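Local coordinates for protein paraflagellar rod component (PDB 2Q0X) that is of unknown function but has an alpha/beta-hydrolase fold and is probably a component of the paraflagellar rod of Trypanosoma brucei, at residues R137-G142 / A285-F290; G142-P147 / L229-N234; D184-P189 / L272-K277; F265-D270 / S281-A286. All blocks are in the same frame, centred on the assembly; numbering follows the deposited sequence.

Interaction 1 opens on strand 135-143 and is closed 142 residues later by the C-terminal helix 280-299, so it encloses interactions 2 and 3. Interaction 2 begins where strand 135-143 ends and closes on the adjacent strand 227-232; its loop is the partly helical insertion between these two strands. Interaction 3 starts inside that insertion, at 184-189, and closes beyond it at 272-277, so it crosses interaction 2. Interaction 4 opens at 265-270, after interaction 2 has closed, and crosses interaction 3 before ending on the same helix as interaction 1. Together they tie central sheet, insertion, short hairpin and last helix.

Interaction 1. Residues R137-G142 / A285-F290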
loop_
_atom_site.group_PDB
_atom_site.type_symbol
_atom_site.label_atom_id
_atom_site.label_comp_id
_atom_site.label_asym_id
_atom_site.label_seq_id
_atom_site.Cartn_x
_atom_site.Cartn_y
_atom_site.Cartn_z
ATOM N N ARG A 137 19.077 18.123 -1.740
ATOM C CA ARG A 137 18.157 18.877 -0.892
ATOM C C ARG A 137 17.362 17.890 -0.105
ATOM O O ARG A 137 17.072 16.804 -0.573
ATOM C CB ARG A 137 17.176 19.750 -1.707
ATOM C CG ARG A 137 17.746 21.044 -2.241
ATOM C CD ARG A 137 18.320 20.866 -3.631
ATOM N NE ARG A 137 19.527 21.688 -3.862
ATOM C CZ ARG A 137 19.537 22.801 -4.570
ATOM N NH1 ARG A 137 18.422 23.267 -5.090
ATOM N NH2 ARG A 137 20.650 23.448 -4.765
ATOM N N VAL A 138 17.016 18.288 1.107
ATOM C CA VAL A 138 16.162 17.504 1.955
ATOM C C VAL A 138 15.023 18.396 2.458
ATOM O O VAL A 138 15.234 19.536 2.845
ATOM C CB VAL A 138 16.959 16.867 3.121
ATOM C CG1 VAL A 138 16.039 16.124 4.042
ATOM C CG2 VAL A 138 18.086 15.908 2.566
ATOM N N ILE A 139 13.809 17.858 2.430
ATOM C CA ILE A 139 12.636 18.535 2.965
ATOM C C ILE A 139 11.952 17.588 3.933
ATOM O O ILE A 139 11.588 16.488 3.552
ATOM C CB ILE A 139 11.613 18.916 1.830
ATOM C CG1 ILE A 139 12.263 19.801 0.761
ATOM C CG2 ILE A 139 10.347 19.543 2.440
ATOM C CD1 ILE A 139 11.699 19.609 -0.666
ATOM N N LEU A 140 11.753 18.024 5.166
ATOM C CA LEU A 140 11.115 17.183 6.159
ATOM C C LEU A 140 9.942 17.909 6.788
ATOM O O LEU A 140 10.056 19.059 7.199
ATOM C CB LEU A 140 12.107 16.761 7.249
ATOM C CG LEU A 140 13.442 16.137 6.817
ATOM C CD1 LEU A 140 14.390 15.983 8.000
ATOM C CD2 LEU A 140 13.229 14.857 6.107
ATOM N N HIS A 141 8.814 17.215 6.866
ATOM C CA HIS A 141 7.616 17.732 7.527
ATOM C C HIS A 141 7.351 16.917 8.762
ATOM O O HIS A 141 7.459 15.686 8.745
ATOM C CB HIS A 141 6.390 17.724 6.602
ATOM C CG HIS A 141 5.154 18.309 7.225
ATOM N ND1 HIS A 141 4.371 17.611 8.120
ATOM C CD2 HIS A 141 4.582 19.529 7.100
ATOM C CE1 HIS A 141 3.364 18.371 8.506
ATOM N NE2 HIS A 141 3.472 19.543 7.908
ATOM N N GLY A 142 6.999 17.625 9.835
ATOM C CA GLY A 142 6.504 16.980 11.026
ATOM C C GLY A 142 5.553 17.821 11.843
ATOM O O GLY A 142 5.626 19.059 11.856
ATOM N N ALA A 285 4.068 26.804 -1.712
ATOM C CA ALA A 285 4.873 28.007 -1.806
ATOM C C ALA A 285 6.233 27.868 -1.101
ATOM O O ALA A 285 7.239 28.285 -1.643
ATOM C CB ALA A 285 4.105 29.196 -1.260
ATOM N N ALA A 286 6.250 27.281 0.093
ATOM C CA ALA A 286 7.490 27.088 0.852
ATOM C C ALA A 286 8.446 26.094 0.150
ATOM O O ALA A 286 9.661 26.302 0.108
ATOM C CB ALA A 286 7.173 26.604 2.286
ATOM N N ILE A 287 7.890 25.031 -0.414
ATOM C CA ILE A 287 8.702 24.040 -1.117
ATOM C C ILE A 287 9.305 24.645 -2.384
ATOM O O ILE A 287 10.485 24.484 -2.632
ATOM C CB ILE A 287 7.894 22.759 -1.440
ATOM C CG1 ILE A 287 7.623 21.993 -0.153
ATOM C CG2 ILE A 287 8.639 21.845 -2.426
ATOM C CD1 ILE A 287 6.577 20.900 -0.294
ATOM N N LEU A 288 8.489 25.336 -3.171
ATOM C CA LEU A 288 8.942 25.969 -4.415
ATOM C C LEU A 288 10.016 27.036 -4.172
ATOM O O LEU A 288 11.000 27.089 -4.899
ATOM C CB LEU A 288 7.765 26.610 -5.154
ATOM C CG LEU A 288 6.890 25.702 -6.028
ATOM C CD1 LEU A 288 5.712 26.507 -6.557
ATOM C CD2 LEU A 288 7.700 25.120 -7.177
ATOM N N GLN A 289 9.788 27.887 -3.171
ATOM C CA GLN A 289 10.699 28.984 -2.824
ATOM C C GLN A 289 12.023 28.440 -2.285
ATOM O O GLN A 289 13.079 28.946 -2.601
ATOM C CB GLN A 289 10.039 29.913 -1.794
ATOM C CG GLN A 289 10.872 31.156 -1.397
ATOM C CD GLN A 289 10.775 32.303 -2.406
ATOM O OE1 GLN A 289 10.356 32.121 -3.558
ATOM N NE2 GLN A 289 11.168 33.505 -1.968
ATOM N N PHE A 290 11.954 27.394 -1.477
ATOM C CA PHE A 290 13.147 26.705 -1.000
ATOM C C PHE A 290 13.977 26.143 -2.162
ATOM O O PHE A 290 15.169 26.363 -2.250
ATOM C CB PHE A 290 12.737 25.566 -0.054
ATOM C CG PHE A 290 13.857 24.628 0.284
ATOM C CD1 PHE A 290 13.859 23.331 -0.188
ATOM C CD2 PHE A 290 14.911 25.048 1.070
ATOM C CE1 PHE A 290 14.910 22.456 0.127
ATOM C CE2 PHE A 290 15.957 24.175 1.370
ATOM C CZ PHE A 290 15.934 22.879 0.896
#
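Phe290 pushes its ring from helix 280-299 against the side chains of Arg137 and Ile139 on strand 135-143. This is a helix-on-sheet layer of the alpha/beta-hydrolase fold: the C-terminal helix runs nearly antiparallel to the strand, their local axes 163° apart and 10.7 Å from each other. The tight part lies around the outer end of the ring. Phe290 CG is anti to the backbone N (chi1 169°), and the side chain slides past Ile139 in the opposite direction, with Ile139 CG1 3.8 Å from Phe290 CE1. Val138 O lies 3.9 Å from Phe290 CZ. Leu228 and Pro226 add to the packing round this ring. Ile139 and Ile287 meet more loosely, crossing at about a right angle: the end of Ile139, CD1, stands 4.2 Å from the CG2 branch of Ile287. Ala285 and Gln289, on the same helix, belong to its solvent side and leave the strand alone. Behind the strand, Val138 and Leu140 pack on helix 119-128, so this strand is packed on both faces. The guanidinium of Arg137 forms a salt bridge through NH1 with Asp295 OD1. Its aliphatic root serves the ring, Arg137 CG lying 4.0 Å from Phe290 CE1.

Interaction 2. Residues G142-P147 / L229-N234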
loop_
_atom_site.group_PDB
_atom_site.type_symbol
_atom_site.label_atom_id
_atom_site.label_comp_id
_atom_site.label_asym_id
_atom_site.label_seq_id
_atom_site.Cartn_x
_atom_site.Cartn_y
_atom_site.Cartn_z
ATOM N N GLY A 142 6.999 17.625 9.835
ATOM C CA GLY A 142 6.504 16.980 11.026
ATOM C C GLY A 142 5.553 17.821 11.843
ATOM O O GLY A 142 5.626 19.059 11.856
ATOM N N VAL A 143 4.650 17.123 12.522
ATOM C CA VAL A 143 3.797 17.706 13.545
ATOM C C VAL A 143 4.470 17.474 14.877
ATOM O O VAL A 143 4.875 16.366 15.190
ATOM C CB VAL A 143 2.419 17.050 13.580
ATOM C CG1 VAL A 143 1.543 17.700 14.694
ATOM C CG2 VAL A 143 1.758 17.115 12.178
ATOM N N VAL A 144 4.580 18.524 15.669
ATOM C CA VAL A 144 5.256 18.437 16.961
ATOM C C VAL A 144 4.267 18.744 18.089
ATOM O O VAL A 144 3.271 19.428 17.872
ATOM C CB VAL A 144 6.451 19.410 17.029
ATOM C CG1 VAL A 144 7.487 19.011 16.019
ATOM C CG2 VAL A 144 5.992 20.866 16.788
ATOM N N CYS A 145 4.563 18.220 19.276
ATOM C CA CYS A 145 3.812 18.524 20.491
ATOM C C CYS A 145 4.765 18.969 21.620
ATOM O O CYS A 145 5.980 18.965 21.463
ATOM C CB CYS A 145 3.019 17.294 20.914
ATOM S SG CYS A 145 4.042 15.886 21.368
ATOM N N ASP A 146 4.202 19.350 22.760
ATOM C CA ASP A 146 4.991 19.663 23.946
ATOM C C ASP A 146 5.813 18.433 24.355
ATOM O O ASP A 146 5.252 17.371 24.528
ATOM C CB ASP A 146 4.070 20.101 25.096
ATOM C CG ASP A 146 4.826 20.727 26.267
ATOM O OD1 ASP A 146 5.990 20.362 26.545
ATOM O OD2 ASP A 146 4.240 21.603 26.928
ATOM N N PRO A 147 7.148 18.578 24.497
ATOM C CA PRO A 147 8.007 17.466 24.936
ATOM C C PRO A 147 7.623 16.850 26.283
ATOM O O PRO A 147 7.937 15.682 26.530
ATOM C CB PRO A 147 9.392 18.108 25.034
ATOM C CG PRO A 147 9.341 19.273 24.140
ATOM C CD PRO A 147 7.942 19.790 24.203
ATOM N N LEU A 229 12.946 22.389 7.031
ATOM C CA LEU A 229 12.098 21.793 8.059
ATOM C C LEU A 229 10.736 22.478 8.046
ATOM O O LEU A 229 10.641 23.706 8.166
ATOM C CB LEU A 229 12.742 21.952 9.451
ATOM C CG LEU A 229 13.983 21.097 9.723
ATOM C CD1 LEU A 229 14.365 21.275 11.167
ATOM C CD2 LEU A 229 13.727 19.611 9.405
ATOM N N MET A 230 9.691 21.669 7.891
ATOM C CA MET A 230 8.320 22.149 7.858
ATOM C C MET A 230 7.624 21.654 9.102
ATOM O O MET A 230 7.361 20.479 9.242
ATOM C CB MET A 230 7.605 21.649 6.610
ATOM C CG MET A 230 8.306 22.021 5.312
ATOM S SD MET A 230 7.516 21.251 3.893
ATOM C CE MET A 230 6.034 22.261 3.762
ATOM N N LEU A 231 7.345 22.580 10.010
ATOM C CA LEU A 231 6.788 22.259 11.312
ATOM C C LEU A 231 5.323 22.722 11.425
ATOM O O LEU A 231 4.973 23.821 10.992
ATOM C CB LEU A 231 7.646 22.896 12.406
ATOM C CG LEU A 231 9.110 22.459 12.391
ATOM C CD1 LEU A 231 9.951 23.240 13.364
ATOM C CD2 LEU A 231 9.187 20.940 12.666
ATOM N N ALA A 232 4.498 21.837 11.981
ATOM C CA ALA A 232 3.112 22.105 12.304
ATOM C C ALA A 232 2.830 21.597 13.716
ATOM O O ALA A 232 3.588 20.806 14.255
ATOM C CB ALA A 232 2.200 21.406 11.309
ATOM N N HIS A 233 1.734 22.063 14.307
ATOM C CA HIS A 233 1.277 21.571 15.612
ATOM C C HIS A 233 -0.207 21.835 15.759
ATOM O O HIS A 233 -0.726 22.737 15.112
ATOM C CB HIS A 233 2.053 22.268 16.734
ATOM C CG HIS A 233 1.917 23.764 16.731
ATOM N ND1 HIS A 233 0.884 24.425 17.374
ATOM C CD2 HIS A 233 2.697 24.730 16.184
ATOM C CE1 HIS A 233 1.027 25.729 17.208
ATOM N NE2 HIS A 233 2.122 25.942 16.498
ATOM N N ASN A 234 -0.890 21.047 16.594
ATOM C CA ASN A 234 -2.286 21.324 16.955
ATOM C C ASN A 234 -2.393 22.702 17.604
ATOM O O ASN A 234 -1.478 23.136 18.303
ATOM C CB ASN A 234 -2.847 20.254 17.907
ATOM C CG ASN A 234 -4.306 20.512 18.295
ATOM O OD1 ASN A 234 -4.593 20.952 19.403
ATOM N ND2 ASN A 234 -5.229 20.247 17.372
HETATM O O HOH W 1 0.475 19.175 18.213
#
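Val144 turns CG2 into the crowded position between its backbone N and carbonyl carbon (CG1 chi1 -64°), which puts CG2 3.5 Å from Ala232 O and 4.2 Å from His233 CB. In His233, chi1 of 59° sets CG between its own backbone N and carbonyl carbon; the imidazole turns to its own chain, where ND1 donates to Asn234 O, 2.8 Å off, from above that carbonyl plane. On the backbone, Gly142 N donates to Met230 O at 2.9 Å, and Gly142 O takes Ala232 N at 3.0 Å, so Gly142 grips the residues flanking Leu231. Ala232 O then accepts Val144 N at 2.9 Å and completes the same pattern round Val143. These are parallel neighbours in the central sheet of the alpha/beta-hydrolase fold, meeting at the C-terminal ends of the strands, where the loops leave them. Val143 CG2 and Ala232 CB share one face of the sheet, 4.4 Å apart. Leu231 lies on the other face, its CD2 4.2 Å from Val144 CG1, and Trp205 of helix 200-209 touches both residues. Past the last direct bond the chains are joined by a water, which donates to Val144 O and accepts from Asn234 N.

Interaction 3. Residues D184-P189 / L272-K277; sequences DIPITP and LRRVLK
Asp184 and Arg273 form a side-on, two-pronged salt bridge that ties the helical insertion of this alpha/beta hydrolase fold to the loop leading into strand 275-277. The insertion lies between strands 135-143 and 227-232, a place where relatives often carry a cap.

Among the polar bonds, Arg273 NE donates to Asp184 OD2 at 2.7 Å, with the oxygen close to the guanidinium plane, and Arg273 NH2 reaches Asp184 OD1 at 3.1 Å on its syn lone pair. The planes of the two flat groups are tilted 36° apart. A chi1 of 45° keeps Asp184 CG near the residue's own backbone, where OD1 is gripped a second time, by Ile185 N at 2.8 Å, coming from above the carboxylate plane; this pins the rotation of the acid. The remaining nitrogen, Arg273 NH1, is taken up by Val143 O and Thr199 OG1, so one guanidinium joins insertion and central sheet.

The apolar contact is made by Leu272 on the exposed border, which puts CD2 3.9 Å from Asp184 CB.

In the third kind, aliphatic groups lie over guanidinium faces. Ile185 crosses Arg273 at about a right angle and lays CD1 over one face of its guanidinium, 3.6 Å above the plane and offset toward the rim. Arg274, whose side chain also packs on Tyr25 of the second subunit, is bent at chi2 and chi3, which place its CD and NE beside Pro186 CD. Pro186 CG lies over one face of that guanidinium, 3.5 Å from Arg274 NH1.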
loop_
_atom_site.group_PDB
_atom_site.type_symbol
_atom_site.label_atom_id
_atom_site.label_comp_id
_atom_site.label_asym_id
_atom_site.label_seq_id
_atom_site.Cartn_x
_atom_site.Cartn_y
_atom_site.Cartn_z
ATOM N N ASP A 184 1.698 7.892 19.396
ATOM C CA ASP A 184 0.513 8.566 18.834
ATOM C C ASP A 184 0.269 8.273 17.350
ATOM O O ASP A 184 -0.776 7.772 16.980
ATOM C CB ASP A 184 0.554 10.087 19.086
ATOM C CG ASP A 184 1.910 10.710 18.808
ATOM O OD1 ASP A 184 2.804 10.011 18.307
ATOM O OD2 ASP A 184 2.079 11.907 19.104
ATOM N N ILE A 185 1.238 8.600 16.502
ATOM C CA ILE A 185 1.130 8.354 15.076
ATOM C C ILE A 185 1.151 6.831 14.865
ATOM O O ILE A 185 1.871 6.134 15.583
ATOM C CB ILE A 185 2.300 9.051 14.337
ATOM C CG1 ILE A 185 2.144 10.580 14.434
ATOM C CG2 ILE A 185 2.393 8.587 12.874
ATOM C CD1 ILE A 185 3.381 11.338 14.024
ATOM N N PRO A 186 0.341 6.302 13.919
ATOM C CA PRO A 186 0.394 4.857 13.664
ATOM C C PRO A 186 1.759 4.338 13.210
ATOM O O PRO A 186 2.368 4.878 12.279
ATOM C CB PRO A 186 -0.669 4.644 12.585
ATOM C CG PRO A 186 -1.560 5.811 12.676
ATOM C CD PRO A 186 -0.691 6.959 13.095
ATOM N N ILE A 187 2.235 3.296 13.883
ATOM C CA ILE A 187 3.593 2.796 13.697
ATOM C C ILE A 187 3.705 1.357 14.203
ATOM O O ILE A 187 3.075 0.992 15.214
ATOM C CB ILE A 187 4.622 3.711 14.427
ATOM C CG1 ILE A 187 6.065 3.307 14.097
ATOM C CG2 ILE A 187 4.385 3.702 15.950
ATOM C CD1 ILE A 187 7.090 4.411 14.343
ATOM N N THR A 188 4.483 0.535 13.500
ATOM C CA THR A 188 4.680 -0.844 13.924
ATOM C C THR A 188 5.794 -0.901 14.963
ATOM O O THR A 188 6.711 -0.085 14.926
ATOM C CB THR A 188 4.984 -1.804 12.740
ATOM O OG1 THR A 188 6.173 -1.393 12.056
ATOM C CG2 THR A 188 3.831 -1.857 11.772
ATOM N N PRO A 189 5.697 -1.836 15.927
ATOM C CA PRO A 189 6.825 -2.033 16.848
ATOM C C PRO A 189 8.166 -2.237 16.125
ATOM O O PRO A 189 9.182 -1.696 16.564
ATOM C CB PRO A 189 6.422 -3.273 17.652
ATOM C CG PRO A 189 4.916 -3.294 17.600
ATOM C CD PRO A 189 4.551 -2.703 16.250
ATOM N N LEU A 272 -3.076 13.706 17.971
ATOM C CA LEU A 272 -2.204 12.526 17.823
ATOM C C LEU A 272 -1.137 12.770 16.753
ATOM O O LEU A 272 -0.586 11.832 16.171
ATOM C CB LEU A 272 -3.049 11.284 17.520
ATOM C CG LEU A 272 -3.993 10.872 18.661
ATOM C CD1 LEU A 272 -5.023 9.878 18.151
ATOM C CD2 LEU A 272 -3.248 10.294 19.861
ATOM N N ARG A 273 -0.859 14.052 16.519
ATOM C CA ARG A 273 0.210 14.525 15.617
ATOM C C ARG A 273 -0.015 14.110 14.164
ATOM O O ARG A 273 0.939 13.871 13.428
ATOM C CB ARG A 273 1.591 14.091 16.112
ATOM C CG ARG A 273 2.005 14.794 17.390
ATOM C CD ARG A 273 3.478 14.700 17.641
ATOM N NE ARG A 273 3.938 13.316 17.723
ATOM C CZ ARG A 273 4.955 12.814 17.029
ATOM N NH1 ARG A 273 5.657 13.573 16.212
ATOM N NH2 ARG A 273 5.282 11.541 17.166
ATOM N N ARG A 274 -1.288 14.060 13.766
ATOM C CA ARG A 274 -1.672 13.754 12.410
ATOM C C ARG A 274 -2.210 15.008 11.718
ATOM O O ARG A 274 -2.955 15.769 12.301
ATOM C CB ARG A 274 -2.727 12.650 12.429
ATOM C CG ARG A 274 -2.249 11.391 13.179
ATOM C CD ARG A 274 -2.397 10.139 12.337
ATOM N NE ARG A 274 -3.556 9.344 12.740
ATOM C CZ ARG A 274 -4.083 8.352 12.024
ATOM N NH1 ARG A 274 -3.596 8.025 10.828
ATOM N NH2 ARG A 274 -5.122 7.692 12.508
ATOM N N VAL A 275 -1.808 15.227 10.477
ATOM C CA VAL A 275 -2.317 16.351 9.714
ATOM C C VAL A 275 -3.705 15.975 9.180
ATOM O O VAL A 275 -3.871 14.967 8.480
ATOM C CB VAL A 275 -1.337 16.768 8.581
ATOM C CG1 VAL A 275 -1.946 17.830 7.684
ATOM C CG2 VAL A 275 -0.048 17.270 9.181
ATOM N N LEU A 276 -4.703 16.759 9.573
ATOM C CA LEU A 276 -6.059 16.608 9.075
ATOM C C LEU A 276 -6.236 17.426 7.800
ATOM O O LEU A 276 -6.952 17.026 6.889
ATOM C CB LEU A 276 -7.072 17.080 10.130
ATOM C CG LEU A 276 -7.037 16.363 11.484
ATOM C CD1 LEU A 276 -8.026 17.019 12.469
ATOM C CD2 LEU A 276 -7.336 14.868 11.323
ATOM N N LYS A 277 -5.610 18.593 7.754
ATOM C CA LYS A 277 -5.671 19.441 6.573
ATOM C C LYS A 277 -4.390 20.262 6.522
ATOM O O LYS A 277 -4.079 20.990 7.458
ATOM C CB LYS A 277 -6.900 20.350 6.629
ATOM C CG LYS A 277 -7.195 21.132 5.330
ATOM C CD LYS A 277 -8.439 22.019 5.503
ATOM C CE LYS A 277 -8.554 23.111 4.423
ATOM N NZ LYS A 277 -9.849 23.854 4.491
#

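Interaction 4. Residues F265-D270 / S281-A286; sequences FNDTCD and SEHVAA
Phe265 lies against Glu282, His283 and Ala286 in the first turns of helix 280-299. Its CB is 3.7 Å from Glu282 OE1, and chi1 of -61° sets CG beside its backbone N, near Glu282 OE1 and His283 CD2. Next along the ring come Glu282 CB and His283 CD2, both at 3.7 Å from Phe265 CD2. The histidine ring meets it obliquely, the two planes 65° apart. Phe265 CE2 lies near Glu282 O, and CE2 and CZ both stand 3.5 Å from Ala286 CB, which sits at the ring edge.

Two polar contacts flank this ring. Glu282 slides past it in the opposite direction, its chain extended beyond CG, and OE1 accepts Asn266 N at 2.9 Å in a nearly straight bond on the syn lone pair. OE2 sits so close to Asn266 ND2 that the exact length is doubtful. Asp267 and His283 reach toward each other tip to tip, a histidine-carboxylate hydrogen bond: NE2 of His283 donates to OD1 of Asp267 at 2.7 Å, and weakly to OD2. OD1 also accepts Ala279 N, OD2 accepts His141 NE2, and His283 ND1 is bonded to Tyr56 OH, so each partner has further hydrogen bonds that fix its place.

The contact thus closes the short connection around hairpin strands 268-269 and 275-277: Phe265 just follows edge strand 260-264, its backbone still paired with Leu231 of strand 227-232, and helix 280-299 begins right after the hairpin, with His141 of strand 135-143 touching the His283 ring.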
loop_
_atom_site.group_PDB
_atom_site.type_symbol
_atom_site.label_atom_id
_atom_site.label_comp_id
_atom_site.label_asym_id
_atom_site.label_seq_id
_atom_site.Cartn_x
_atom_site.Cartn_y
_atom_site.Cartn_z
ATOM N N PHE A 265 3.819 25.991 9.700
ATOM C CA PHE A 265 2.655 25.900 8.819
ATOM C C PHE A 265 1.367 25.795 9.616
ATOM O O PHE A 265 1.320 25.134 10.660
ATOM C CB PHE A 265 2.830 24.733 7.844
ATOM C CG PHE A 265 4.033 24.907 6.968
ATOM C CD1 PHE A 265 5.307 24.633 7.455
ATOM C CD2 PHE A 265 3.908 25.441 5.693
ATOM C CE1 PHE A 265 6.422 24.853 6.673
ATOM C CE2 PHE A 265 5.023 25.660 4.913
ATOM C CZ PHE A 265 6.283 25.358 5.406
ATOM N N ASN A 266 0.317 26.442 9.109
ATOM C CA ASN A 266 -0.979 26.468 9.775
ATOM C C ASN A 266 -1.819 25.238 9.404
ATOM O O ASN A 266 -3.009 25.346 9.157
ATOM C CB ASN A 266 -1.725 27.778 9.439
ATOM C CG ASN A 266 -0.933 29.016 9.839
ATOM O OD1 ASN A 266 -0.628 29.218 11.011
ATOM N ND2 ASN A 266 -0.574 29.836 8.859
ATOM N N ASP A 267 -1.182 24.070 9.383
ATOM C CA ASP A 267 -1.858 22.796 9.177
ATOM C C ASP A 267 -2.870 22.573 10.283
ATOM O O ASP A 267 -2.608 22.894 11.426
ATOM C CB ASP A 267 -0.840 21.645 9.222
ATOM C CG ASP A 267 0.157 21.688 8.077
ATOM O OD1 ASP A 267 -0.033 22.464 7.126
ATOM O OD2 ASP A 267 1.138 20.939 8.131
ATOM N N THR A 268 -4.025 22.019 9.949
ATOM C CA THR A 268 -4.942 21.543 10.979
ATOM C C THR A 268 -4.499 20.128 11.373
ATOM O O THR A 268 -4.383 19.241 10.523
ATOM C CB THR A 268 -6.383 21.563 10.487
ATOM O OG1 THR A 268 -6.655 22.860 9.945
ATOM C CG2 THR A 268 -7.352 21.241 11.626
ATOM N N CYS A 269 -4.211 19.949 12.660
ATOM C CA CYS A 269 -3.717 18.688 13.190
ATOM C C CYS A 269 -4.598 18.221 14.331
ATOM O O CYS A 269 -5.130 19.041 15.072
ATOM C CB CYS A 269 -2.282 18.860 13.689
ATOM S SG CYS A 269 -1.163 19.635 12.483
ATOM N N ASP A 270 -4.766 16.912 14.486
ATOM C CA ASP A 270 -5.469 16.417 15.666
ATOM C C ASP A 270 -4.492 16.398 16.846
ATOM O O ASP A 270 -3.428 17.014 16.767
ATOM C CB ASP A 270 -6.160 15.065 15.397
ATOM C CG ASP A 270 -5.189 13.931 15.145
ATOM O OD1 ASP A 270 -3.987 14.108 15.345
ATOM O OD2 ASP A 270 -5.649 12.844 14.747
ATOM N N SER A 281 -1.577 25.858 0.315
ATOM C CA SER A 281 -0.910 26.956 -0.376
ATOM C C SER A 281 0.435 27.314 0.269
ATOM O O SER A 281 1.373 27.709 -0.426
ATOM C CB SER A 281 -1.812 28.194 -0.352
ATOM O OG SER A 281 -2.010 28.707 -1.658
ATOM N N GLU A 282 0.494 27.237 1.600
ATOM C CA GLU A 282 1.736 27.477 2.343
ATOM C C GLU A 282 2.790 26.411 2.013
ATOM O O GLU A 282 3.925 26.758 1.714
ATOM C CB GLU A 282 1.493 27.489 3.856
ATOM C CG GLU A 282 0.640 28.665 4.383
ATOM C CD GLU A 282 0.350 28.527 5.884
ATOM O OE1 GLU A 282 0.946 27.623 6.527
ATOM O OE2 GLU A 282 -0.468 29.309 6.419
ATOM N N HIS A 283 2.402 25.131 2.052
ATOM C CA HIS A 283 3.320 24.021 1.708
ATOM C C HIS A 283 3.876 24.183 0.296
ATOM O O HIS A 283 5.078 24.106 0.093
ATOM C CB HIS A 283 2.633 22.662 1.774
ATOM C CG HIS A 283 2.373 22.161 3.160
ATOM N ND1 HIS A 283 2.628 20.861 3.529
ATOM C CD2 HIS A 283 1.840 22.763 4.249
ATOM C CE1 HIS A 283 2.292 20.692 4.797
ATOM N NE2 HIS A 283 1.810 21.830 5.258
ATOM N N VAL A 284 3.005 24.403 -0.677
ATOM C CA VAL A 284 3.458 24.486 -2.062
ATOM C C VAL A 284 4.446 25.642 -2.234
ATOM O O VAL A 284 5.521 25.476 -2.814
ATOM C CB VAL A 284 2.271 24.620 -3.038
ATOM C CG1 VAL A 284 2.745 25.034 -4.439
ATOM C CG2 VAL A 284 1.490 23.300 -3.092
ATOM N N ALA A 285 4.068 26.804 -1.712
ATOM C CA ALA A 285 4.873 28.007 -1.806
ATOM C C ALA A 285 6.233 27.868 -1.101
ATOM O O ALA A 285 7.239 28.285 -1.643
ATOM C CB ALA A 285 4.105 29.196 -1.260
ATOM N N ALA A 286 6.250 27.281 0.093
ATOM C CA ALA A 286 7.490 27.088 0.852
ATOM C C ALA A 286 8.446 26.094 0.150
ATOM O O ALA A 286 9.661 26.302 0.108
ATOM C CB ALA A 286 7.173 26.604 2.286
#